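FAD:protein FMN transferase (Vibrio cholerae, PDB 6NXI) probably transfers the FMN moiety of FAD, with magnesium as cofactor, onto the hydroxyl group of a threonine in a target flavoprotein. Local coordinates at residues N47-T52 with S74-T79; P118-L123 with T247-N252; P196-I201 with I214-D219. One frame throughout, in Å; residues are numbered along the deposited sequence. Where two conformers were deposited one is given.

Contact 1: N47-T52 with S74-T79. With FAD (flavin-adenine dinucleotide), chain B.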
loop_
_atom_site.group_PDB
_atom_site.type_symbol
_atom_site.label_atom_id
_atom_site.label_comp_id
_atom_site.label_asym_id
_atom_site.label_seq_id
_atom_site.Cartn_x
_atom_site.Cartn_y
_atom_site.Cartn_z
ATOM N N ASN A 47 11.297 0.327 8.312
ATOM C CA ASN A 47 12.061 -0.670 7.511
ATOM C C ASN A 47 12.639 -1.758 8.432
ATOM O O ASN A 47 12.539 -2.954 8.123
ATOM C CB ASN A 47 13.147 -0.004 6.684
ATOM C CG ASN A 47 12.629 0.667 5.429
ATOM O OD1 ASN A 47 12.468 -0.023 4.413
ATOM N ND2 ASN A 47 12.318 1.951 5.516
ATOM N N ASP A 48 13.177 -1.368 9.573
ATOM C CA ASP A 48 13.730 -2.346 10.547
ATOM C C ASP A 48 12.640 -3.197 11.198
ATOM O O ASP A 48 12.985 -4.262 11.761
ATOM C CB ASP A 48 14.607 -1.599 11.545
ATOM C CG ASP A 48 15.940 -1.150 10.955
ATOM O OD1 ASP A 48 16.379 -1.746 9.954
ATOM O OD2 ASP A 48 16.521 -0.233 11.510
ATOM N N GLN A 49 11.396 -2.735 11.226
ATOM C CA GLN A 49 10.265 -3.527 11.741
ATOM C C GLN A 49 9.723 -4.426 10.624
ATOM O O GLN A 49 9.330 -5.551 10.900
ATOM C CB GLN A 49 9.234 -2.581 12.310
ATOM C CG GLN A 49 9.706 -1.934 13.604
ATOM C CD GLN A 49 8.780 -0.849 14.067
ATOM O OE1 GLN A 49 8.097 -0.196 13.270
ATOM N NE2 GLN A 49 8.956 -0.503 15.356
ATOM N N MET A 50 9.580 -3.892 9.411
ATOM C CA MET A 50 8.623 -4.484 8.457
ATOM C C MET A 50 9.187 -4.728 7.050
ATOM O O MET A 50 8.369 -5.178 6.202
ATOM C CB MET A 50 7.360 -3.619 8.405
ATOM C CG MET A 50 6.583 -3.765 9.767
ATOM S SD MET A 50 5.101 -2.746 9.838
ATOM C CE MET A 50 5.497 -1.455 11.023
ATOM N N SER A 51 10.470 -4.472 6.789
ATOM C CA SER A 51 11.087 -4.775 5.466
ATOM C C SER A 51 11.303 -6.283 5.285
ATOM O O SER A 51 12.062 -6.864 6.053
ATOM C CB SER A 51 12.371 -4.069 5.222
ATOM O OG SER A 51 12.884 -4.402 3.892
ATOM N N THR A 52 10.732 -6.883 4.246
ATOM C CA THR A 52 11.090 -8.283 3.894
ATOM C C THR A 52 12.524 -8.401 3.387
ATOM O O THR A 52 13.011 -9.564 3.344
ATOM C CB THR A 52 10.134 -8.854 2.848
ATOM O OG1 THR A 52 10.146 -7.903 1.773
ATOM C CG2 THR A 52 8.782 -9.124 3.460
ATOM N N SER A 74 6.807 -5.483 17.828
ATOM C CA SER A 74 6.597 -4.086 18.235
ATOM C C SER A 74 5.117 -3.720 18.107
ATOM O O SER A 74 4.382 -4.340 17.293
ATOM C CB SER A 74 7.434 -3.179 17.391
ATOM O OG SER A 74 6.994 -3.215 16.038
ATOM N N THR A 75 4.705 -2.701 18.856
ATOM C CA THR A 75 3.357 -2.115 18.735
ATOM C C THR A 75 3.085 -1.775 17.275
ATOM O O THR A 75 1.962 -2.049 16.788
ATOM C CB THR A 75 3.242 -0.855 19.591
ATOM O OG1 THR A 75 3.559 -1.341 20.893
ATOM C CG2 THR A 75 1.880 -0.219 19.515
ATOM N N GLN A 76 4.054 -1.186 16.574
ATOM C CA GLN A 76 3.800 -0.728 15.172
ATOM C C GLN A 76 3.551 -1.932 14.263
ATOM O O GLN A 76 2.570 -1.968 13.522
ATOM C CB GLN A 76 4.944 0.129 14.629
ATOM C CG GLN A 76 5.214 1.396 15.414
ATOM C CD GLN A 76 6.265 1.280 16.485
ATOM O OE1 GLN A 76 6.370 0.264 17.206
ATOM N NE2 GLN A 76 7.064 2.340 16.587
ATOM N N THR A 77 4.380 -2.957 14.350
ATOM C CA THR A 77 4.179 -4.165 13.508
ATOM C C THR A 77 2.816 -4.770 13.855
ATOM O O THR A 77 2.101 -5.248 12.947
ATOM C CB THR A 77 5.305 -5.182 13.742
ATOM O OG1 THR A 77 6.555 -4.558 13.440
ATOM C CG2 THR A 77 5.108 -6.425 12.906
ATOM N N LEU A 78 2.507 -4.896 15.159
ATOM C CA LEU A 78 1.207 -5.458 15.573
ATOM C C LEU A 78 0.066 -4.660 14.916
ATOM O O LEU A 78 -0.829 -5.290 14.361
ATOM C CB LEU A 78 1.137 -5.454 17.109
ATOM C CG LEU A 78 0.130 -6.392 17.760
ATOM C CD1 LEU A 78 -1.294 -6.061 17.346
ATOM C CD2 LEU A 78 0.467 -7.823 17.494
ATOM N N THR A 79 0.114 -3.325 14.952
ATOM C CA THR A 79 -0.942 -2.458 14.398
ATOM C C THR A 79 -1.099 -2.782 12.907
ATOM O O THR A 79 -2.245 -2.888 12.444
ATOM C CB THR A 79 -0.630 -0.993 14.662
ATOM O OG1 THR A 79 -0.589 -0.862 16.097
ATOM C CG2 THR A 79 -1.668 -0.073 14.039
HETATM P PA FAD B . 0.709 -2.416 -3.749
HETATM O O1A FAD B . -0.138 -2.484 -4.969
HETATM O O2A FAD B . 0.362 -1.473 -2.666
HETATM O O5B FAD B . 0.859 -3.872 -3.108
HETATM C C5B FAD B . 1.540 -4.839 -3.951
HETATM C C4B FAD B . 2.594 -5.591 -3.175
HETATM O O4B FAD B . 2.029 -6.335 -2.067
HETATM C C3B FAD B . 3.314 -6.619 -4.046
HETATM O O3B FAD B . 4.485 -6.035 -4.618
HETATM C C2B FAD B . 3.606 -7.762 -3.066
HETATM O O2B FAD B . 4.773 -7.504 -2.317
HETATM C C1B FAD B . 2.386 -7.712 -2.156
HETATM N N9A FAD B . 1.217 -8.440 -2.601
HETATM C C8A FAD B . 0.924 -8.937 -3.879
HETATM N N7A FAD B . -0.290 -9.425 -3.942
HETATM C C5A FAD B . -0.820 -9.311 -2.672
HETATM C C6A FAD B . -2.059 -9.690 -2.133
HETATM N N6A FAD B . -3.065 -10.227 -2.845
HETATM N N1A FAD B . -2.271 -9.375 -0.839
HETATM C C2A FAD B . -1.268 -8.818 -0.131
HETATM N N3A FAD B . -0.058 -8.411 -0.537
HETATM C C4A FAD B . 0.103 -8.703 -1.839
HETATM N N1 FAD B . 11.723 -2.974 -2.386
HETATM C C2 FAD B . 13.057 -3.188 -2.656
HETATM O O2 FAD B . 13.432 -3.417 -3.828
HETATM N N3 FAD B . 14.004 -3.128 -1.684
HETATM C C4 FAD B . 13.692 -2.875 -0.374
HETATM O O4 FAD B . 14.564 -2.859 0.484
HETATM C C4X FAD B . 12.311 -2.670 -0.046
HETATM N N5 FAD B . 11.978 -2.439 1.208
HETATM C C5X FAD B . 10.647 -2.255 1.500
HETATM C C6 FAD B . 10.265 -2.031 2.839
HETATM C C7 FAD B . 8.955 -1.834 3.220
HETATM C C7M FAD B . 8.619 -1.593 4.674
HETATM C C8 FAD B . 7.956 -1.839 2.217
HETATM C C8M FAD B . 6.503 -1.644 2.559
HETATM C C9 FAD B . 8.320 -2.065 0.885
HETATM C C9A FAD B . 9.652 -2.265 0.498
HETATM N N10 FAD B . 10.047 -2.520 -0.821
HETATM C C10 FAD B . 11.377 -2.729 -1.140
HETATM C "C1'" FAD B . 9.049 -2.475 -1.912
HETATM C "C2'" FAD B . 8.187 -3.681 -2.016
HETATM O "O2'" FAD B . 8.967 -4.828 -2.339
HETATM C "C3'" FAD B . 7.144 -3.461 -3.125
HETATM O "O3'" FAD B . 7.736 -3.304 -4.396
HETATM C "C4'" FAD B . 6.292 -2.219 -2.945
HETATM O "O4'" FAD B . 5.969 -2.070 -1.572
HETATM C "C5'" FAD B . 5.069 -2.242 -3.841
HETATM O "O5'" FAD B . 4.215 -1.136 -3.457
HETATM P P FAD B . 3.007 -0.732 -4.396
HETATM O O1P FAD B . 3.407 -0.685 -5.801
HETATM O O2P FAD B . 2.414 0.443 -3.651
HETATM O O3P FAD B . 2.158 -2.065 -4.229
#
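Ser74 OG, which the side chain of Gln49 approaches from the other segment, is gripped by two partners. As the N-cap of helix 75-90 it accepts from Thr77 N at 3.1 Å, a nearly straight bond (166°), and it is also hydrogen-bonded to Glu58 OE1. The same carboxylate oxygen binds Thr77 OG1, so one outside acid ties down the first turn of the helix. Against this surface the chain of Gln49 packs, and its NE2 lies 3.4 Å from Ser74 OG at an angle too poor for a bond. Nearer the backbone, Gln49 CB rests 3.5 Å from Thr77 OG1. The amide of Gln49 is turned 70° against that of Gln76, and its OE1 lies 3.4 Å from Gln76 CB. Met50 slides past Thr77 in the opposite direction; a bend at chi3 (-110°) places its CE 3.8 Å from Gln76 C, over the backbone of the helix. Elsewhere segment 47-52 lines the FAD pocket, with Asn47 OD1 3.4 Å from FAD C6 and Met50 O 3.9 Å from the C7M methyl. The contact thus joins the end of helix 32-50 to the start of helix 75-90, while Trp160 of helix 157-171 touches both Met50 and Gln76.

Contact 2: P118-L123 with T247-N252; sequences PTDEEL and TGRPIN
Arg249 reaches from its loop across the side of Leu123 to Asp120. From CB the chain runs extended through CG and CD to NE, which carries the charged end well clear of its own backbone. CG is the first atom to meet the other segment, 4.0 Å from Leu123 CD2. The same methyl then stays close to the rest of the chain: NE lies 3.7 Å from Leu123 CD2, and CZ, swung aside by chi4 (-87°), comes to 3.5 Å of it. CD2 therefore sits over one face of the guanidinium, offset toward its rim, with the two side chains crossing at about a right angle. At the tip, NH2 forms a salt bridge with Asp120 OD1 at 3.1 Å; the hydrogen bond within it is weak, bent to 131°, and the carboxylate plane is turned 63° from that of the guanidinium. This ties the first turn of helix 120-127 to the loop between strands 220-225 and 255-262, away from the metal sites. Thr119 is the N-cap of that helix, its OG1 accepting from Glu122 N at 3.0 Å. The amino end of a helix would be expected to steady a carboxylate placed there. On the loop side Thr247 makes an ST turn, its OG1 accepting from the backbone N of Arg249 at 3.0 Å and so holding the turn that leads into the arginine. Between these two residues Gly248, with no side chain to intervene, offers its carbonyl to the second branch of Leu123, whose CD1 lies 3.4 Å from Gly248 O. That oxygen is also hydrogen-bonded to Trp106 NE1, and Leu102 and Leu105 of helix 100-105 pack against Leu123.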
loop_
_atom_site.group_PDB
_atom_site.type_symbol
_atom_site.label_atom_id
_atom_site.label_comp_id
_atom_site.label_asym_id
_atom_site.label_seq_id
_atom_site.Cartn_x
_atom_site.Cartn_y
_atom_site.Cartn_z
ATOM N N PRO A 118 7.484 -20.676 -13.379
ATOM C CA PRO A 118 7.364 -21.771 -12.414
ATOM C C PRO A 118 6.457 -22.892 -12.931
ATOM O O PRO A 118 5.491 -22.603 -13.577
ATOM C CB PRO A 118 6.652 -21.146 -11.214
ATOM C CG PRO A 118 6.724 -19.676 -11.425
ATOM C CD PRO A 118 7.010 -19.387 -12.880
ATOM N N THR A 119 6.808 -24.133 -12.648
ATOM C CA THR A 119 5.981 -25.319 -12.929
ATOM C C THR A 119 4.736 -25.263 -12.046
ATOM O O THR A 119 4.753 -24.608 -10.975
ATOM C CB THR A 119 6.750 -26.632 -12.740
ATOM O OG1 THR A 119 7.020 -26.843 -11.359
ATOM C CG2 THR A 119 8.063 -26.671 -13.495
ATOM N N ASP A 120 3.694 -25.967 -12.474
ATOM C CA ASP A 120 2.461 -26.124 -11.667
ATOM C C ASP A 120 2.853 -26.790 -10.341
ATOM O O ASP A 120 2.298 -26.408 -9.298
ATOM C CB ASP A 120 1.384 -26.894 -12.442
ATOM C CG ASP A 120 0.582 -26.026 -13.405
ATOM O OD1 ASP A 120 1.022 -24.922 -13.742
ATOM O OD2 ASP A 120 -0.484 -26.490 -13.852
ATOM N N GLU A 121 3.842 -27.687 -10.346
ATOM C CA GLU A 121 4.257 -28.346 -9.078
ATOM C C GLU A 121 4.921 -27.353 -8.129
ATOM O O GLU A 121 4.616 -27.400 -6.917
ATOM C CB GLU A 121 5.208 -29.511 -9.319
ATOM C CG GLU A 121 4.513 -30.676 -9.965
ATOM C CD GLU A 121 4.407 -30.642 -11.480
ATOM O OE1 GLU A 121 4.646 -29.558 -12.121
ATOM O OE2 GLU A 121 4.102 -31.711 -12.030
ATOM N N GLU A 122 5.824 -26.494 -8.607
ATOM C CA GLU A 122 6.464 -25.467 -7.742
ATOM C C GLU A 122 5.393 -24.499 -7.250
ATOM O O GLU A 122 5.448 -24.061 -6.061
ATOM C CB GLU A 122 7.566 -24.707 -8.486
ATOM C CG GLU A 122 8.365 -23.799 -7.553
ATOM C CD GLU A 122 9.648 -23.157 -8.063
ATOM O OE1 GLU A 122 9.676 -22.757 -9.235
ATOM O OE2 GLU A 122 10.612 -23.000 -7.255
ATOM N N LEU A 123 4.489 -24.111 -8.159
ATOM C CA LEU A 123 3.422 -23.146 -7.779
ATOM C C LEU A 123 2.601 -23.785 -6.638
ATOM O O LEU A 123 2.347 -23.133 -5.624
ATOM C CB LEU A 123 2.558 -22.833 -8.996
ATOM C CG LEU A 123 1.334 -21.975 -8.739
ATOM C CD1 LEU A 123 1.761 -20.643 -8.140
ATOM C CD2 LEU A 123 0.549 -21.745 -10.009
ATOM N N THR A 247 -5.684 -18.115 -7.014
ATOM C CA THR A 247 -4.954 -18.763 -8.131
ATOM C C THR A 247 -3.484 -19.011 -7.775
ATOM O O THR A 247 -2.869 -19.878 -8.439
ATOM C CB THR A 247 -5.072 -17.966 -9.428
ATOM O OG1 THR A 247 -4.304 -16.781 -9.244
ATOM C CG2 THR A 247 -6.509 -17.676 -9.807
ATOM N N GLY A 248 -2.885 -18.190 -6.901
ATOM C CA GLY A 248 -1.443 -18.245 -6.664
ATOM C C GLY A 248 -0.674 -17.544 -7.765
ATOM O O GLY A 248 0.570 -17.524 -7.700
ATOM N N ARG A 249 -1.377 -16.918 -8.708
ATOM C CA ARG A 249 -0.741 -16.247 -9.858
ATOM C C ARG A 249 -1.009 -14.749 -9.870
ATOM O O ARG A 249 -1.984 -14.257 -9.302
ATOM C CB ARG A 249 -1.271 -16.839 -11.162
ATOM C CG ARG A 249 -1.103 -18.347 -11.289
ATOM C CD ARG A 249 -1.758 -18.850 -12.572
ATOM N NE ARG A 249 -1.576 -20.297 -12.687
ATOM C CZ ARG A 249 -0.525 -20.878 -13.241
ATOM N NH1 ARG A 249 0.436 -20.149 -13.773
ATOM N NH2 ARG A 249 -0.441 -22.195 -13.270
ATOM N N PRO A 250 -0.208 -13.984 -10.625
ATOM C CA PRO A 250 -0.571 -12.600 -10.908
ATOM C C PRO A 250 -2.030 -12.435 -11.336
ATOM O O PRO A 250 -2.592 -13.217 -12.104
ATOM C CB PRO A 250 0.431 -12.177 -11.959
ATOM C CG PRO A 250 1.658 -13.014 -11.653
ATOM C CD PRO A 250 1.094 -14.348 -11.214
ATOM N N ILE A 251 -2.637 -11.353 -10.849
ATOM C CA ILE A 251 -4.061 -11.085 -11.149
ATOM C C ILE A 251 -4.254 -11.018 -12.653
ATOM O O ILE A 251 -3.374 -10.524 -13.374
ATOM C CB ILE A 251 -4.606 -9.839 -10.434
ATOM C CG1 ILE A 251 -3.792 -8.574 -10.726
ATOM C CG2 ILE A 251 -4.732 -10.144 -8.958
ATOM C CD1 ILE A 251 -4.517 -7.301 -10.325
ATOM N N ASN A 252 -5.379 -11.555 -13.059
ATOM C CA ASN A 252 -5.833 -11.590 -14.457
ATOM C C ASN A 252 -7.281 -11.126 -14.400
ATOM O O ASN A 252 -8.204 -11.995 -14.236
ATOM C CB ASN A 252 -5.656 -13.004 -14.984
ATOM C CG ASN A 252 -6.103 -13.102 -16.416
ATOM O OD1 ASN A 252 -6.122 -12.099 -17.121
ATOM N ND2 ASN A 252 -6.489 -14.300 -16.828
#

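Contact 3: P196-I201 with I214-D219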
loop_
_atom_site.group_PDB
_atom_site.type_symbol
_atom_site.label_atom_id
_atom_site.label_comp_id
_atom_site.label_asym_id
_atom_site.label_seq_id
_atom_site.Cartn_x
_atom_site.Cartn_y
_atom_site.Cartn_z
ATOM N N PRO A 196 -6.326 23.741 -1.150
ATOM C CA PRO A 196 -6.092 22.358 -0.792
ATOM C C PRO A 196 -5.154 21.706 -1.814
ATOM O O PRO A 196 -5.230 22.007 -3.011
ATOM C CB PRO A 196 -7.482 21.738 -0.825
ATOM C CG PRO A 196 -8.417 22.934 -0.577
ATOM C CD PRO A 196 -7.756 24.068 -1.322
ATOM N N TRP A 197 -4.292 20.817 -1.320
ATOM C CA TRP A 197 -3.207 20.209 -2.135
ATOM C C TRP A 197 -3.829 19.490 -3.330
ATOM O O TRP A 197 -4.859 18.806 -3.123
ATOM C CB TRP A 197 -2.415 19.199 -1.275
ATOM C CG TRP A 197 -1.686 19.812 -0.111
ATOM C CD1 TRP A 197 -2.175 19.975 1.157
ATOM C CD2 TRP A 197 -0.378 20.380 -0.109
ATOM N NE1 TRP A 197 -1.280 20.661 1.922
ATOM C CE2 TRP A 197 -0.156 20.904 1.192
ATOM C CE3 TRP A 197 0.646 20.497 -1.046
ATOM C CZ2 TRP A 197 1.054 21.477 1.563
ATOM C CZ3 TRP A 197 1.849 21.080 -0.687
ATOM C CH2 TRP A 197 2.043 21.579 0.609
ATOM N N ARG A 198 -3.134 19.499 -4.460
ATOM C CA ARG A 198 -3.654 18.994 -5.758
ATOM C C ARG A 198 -2.942 17.688 -6.094
ATOM O O ARG A 198 -1.695 17.592 -6.055
ATOM C CB ARG A 198 -3.487 20.082 -6.838
ATOM C CG ARG A 198 -4.282 21.342 -6.526
ATOM C CD ARG A 198 -4.007 22.563 -7.395
ATOM N NE ARG A 198 -4.812 22.445 -8.616
ATOM C CZ ARG A 198 -4.371 22.459 -9.880
ATOM N NH1 ARG A 198 -3.091 22.626 -10.189
ATOM N NH2 ARG A 198 -5.251 22.322 -10.862
ATOM N N ILE A 199 -3.709 16.605 -6.324
ATOM C CA ILE A 199 -3.057 15.353 -6.771
ATOM C C ILE A 199 -3.661 15.045 -8.140
ATOM O O ILE A 199 -4.741 15.519 -8.457
ATOM C CB ILE A 199 -3.254 14.200 -5.760
ATOM C CG1 ILE A 199 -4.714 13.779 -5.770
ATOM C CG2 ILE A 199 -2.761 14.602 -4.348
ATOM C CD1 ILE A 199 -4.965 12.488 -5.060
ATOM N N ALA A 200 -2.975 14.264 -8.935
ATOM C CA ALA A 200 -3.479 13.853 -10.264
ATOM C C ALA A 200 -3.854 12.382 -10.253
ATOM O O ALA A 200 -3.101 11.552 -9.725
ATOM C CB ALA A 200 -2.434 14.177 -11.300
ATOM N N ILE A 201 -5.028 12.082 -10.808
ATOM C CA ILE A 201 -5.403 10.687 -11.147
ATOM C C ILE A 201 -5.106 10.470 -12.631
ATOM O O ILE A 201 -5.627 11.230 -13.440
ATOM C CB ILE A 201 -6.859 10.384 -10.789
ATOM C CG1 ILE A 201 -7.126 10.763 -9.323
ATOM C CG2 ILE A 201 -7.122 8.914 -11.114
ATOM C CD1 ILE A 201 -8.105 9.882 -8.615
ATOM N N ILE A 214 -6.922 16.365 -12.097
ATOM C CA ILE A 214 -6.407 16.957 -10.834
ATOM C C ILE A 214 -7.580 17.128 -9.868
ATOM O O ILE A 214 -8.535 17.849 -10.239
ATOM C CB ILE A 214 -5.677 18.279 -11.105
ATOM C CG1 ILE A 214 -4.451 18.035 -11.980
ATOM C CG2 ILE A 214 -5.335 18.945 -9.757
ATOM C CD1 ILE A 214 -3.772 19.295 -12.485
ATOM N N ILE A 215 -7.493 16.502 -8.681
ATOM C CA ILE A 215 -8.509 16.589 -7.599
ATOM C C ILE A 215 -7.866 17.143 -6.323
ATOM O O ILE A 215 -6.620 17.079 -6.158
ATOM C CB ILE A 215 -9.169 15.227 -7.353
ATOM C CG1 ILE A 215 -8.200 14.192 -6.783
ATOM C CG2 ILE A 215 -9.807 14.707 -8.635
ATOM C CD1 ILE A 215 -8.849 13.055 -6.033
ATOM N N GLU A 216 -8.726 17.578 -5.403
ATOM C CA GLU A 216 -8.336 18.123 -4.075
ATOM C C GLU A 216 -8.991 17.250 -3.017
ATOM O O GLU A 216 -10.126 17.482 -2.628
ATOM C CB GLU A 216 -8.798 19.582 -4.018
ATOM C CG GLU A 216 -8.001 20.494 -4.941
ATOM C CD GLU A 216 -8.516 21.919 -5.070
ATOM O OE1 GLU A 216 -9.390 22.299 -4.282
ATOM O OE2 GLU A 216 -8.046 22.636 -5.965
ATOM N N PRO A 217 -8.329 16.195 -2.535
ATOM C CA PRO A 217 -8.919 15.326 -1.514
ATOM C C PRO A 217 -9.220 15.961 -0.146
ATOM O O PRO A 217 -9.973 15.377 0.612
ATOM C CB PRO A 217 -7.852 14.256 -1.305
ATOM C CG PRO A 217 -7.077 14.253 -2.591
ATOM C CD PRO A 217 -7.050 15.691 -3.058
ATOM N N GLY A 218 -8.640 17.124 0.142
ATOM C CA GLY A 218 -8.683 17.746 1.467
ATOM C C GLY A 218 -7.842 16.956 2.450
ATOM O O GLY A 218 -6.735 16.504 2.061
ATOM N N ASP A 219 -8.287 16.842 3.690
ATOM C CA ASP A 219 -7.489 16.226 4.779
ATOM C C ASP A 219 -7.751 14.723 4.739
ATOM O O ASP A 219 -8.699 14.229 5.380
ATOM C CB ASP A 219 -7.792 16.841 6.137
ATOM C CG ASP A 219 -7.385 18.291 6.284
ATOM O OD1 ASP A 219 -6.783 18.863 5.326
ATOM O OD2 ASP A 219 -7.789 18.895 7.329
HETATM O O HOH W 1 -6.614 18.596 -1.141
HETATM O O HOH W 2 -5.391 18.975 1.343
#
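Ile199 and Ile215 face each other as an antiparallel hydrogen-bonded pair, and their two backbone bonds form the heart of the contact: Ile199 N gives to Ile215 O at 3.0 Å, and Ile215 N to Ile199 O at 2.9 Å. Both side chains leave the same face of the ladder. In each, CG1 stands between the backbone N and the carbonyl carbon (chi1 69° in Ile199, 67° in Ile215), and Ile199 CG1 meets Ile215 CG1 at 3.7 Å. Ile199 CD1 continues onto Pro217, lying 3.7 Å from its CG. Next along the ladder, Ala200 and Ile214 make the non-hydrogen-bonded pair, with their CB atoms on the other face. This is a two-stranded beta hairpin, strands 199-203 and 211-215, separate from the large antiparallel sheet of the protein. Beside the isoleucine pair, Arg198 lays one face of its guanidinium over Ile214, whose CG2 is 3.6 Å from Arg198 NH2. Arg198 and Glu216 run side by side in the same direction, yet Arg198 NE and Glu216 OE2 stay 4.2 Å apart, too far for a salt bridge, and the guanidinium and carboxylate planes are 78° apart. Toward Pro196 and Gly218 a water takes over from direct pairing, donating to Trp197 O at 2.7 Å and accepting from Gly218 N at 2.8 Å. Farther out, the hairpin is set against the large sheet: Leu187 of strand 184-188 and Ile222 of strand 220-225 touch both Ile199 and Pro217, while Trp197 NE1 is hydrogen-bonded to Lys188 O.

How the contacts relate
The three contacts differ in their relation to the bound flavin. Contact 1 alone holds residues of the FAD pocket, namely Asn47, Met50 and Ser51, although the side chain of Met50 is about 13 Å from a magnesium ion. Contact 2 is a step removed: the residue Gly248 lies about 9 Å from FAD, but the same loop, just before segment 247-252, provides His241 and Ile243, which hydrogen-bond the cofactor. Contact 3 lies away from the pocket and metal sites, with the side chain of Ile199 about 14 Å from a magnesium ion. It sits across the chain's centre from both others, its centre about 29 Å from that of contact 1 and 38 Å from that of contact 2; the centres of contacts 1 and 2 are about 28 Å apart.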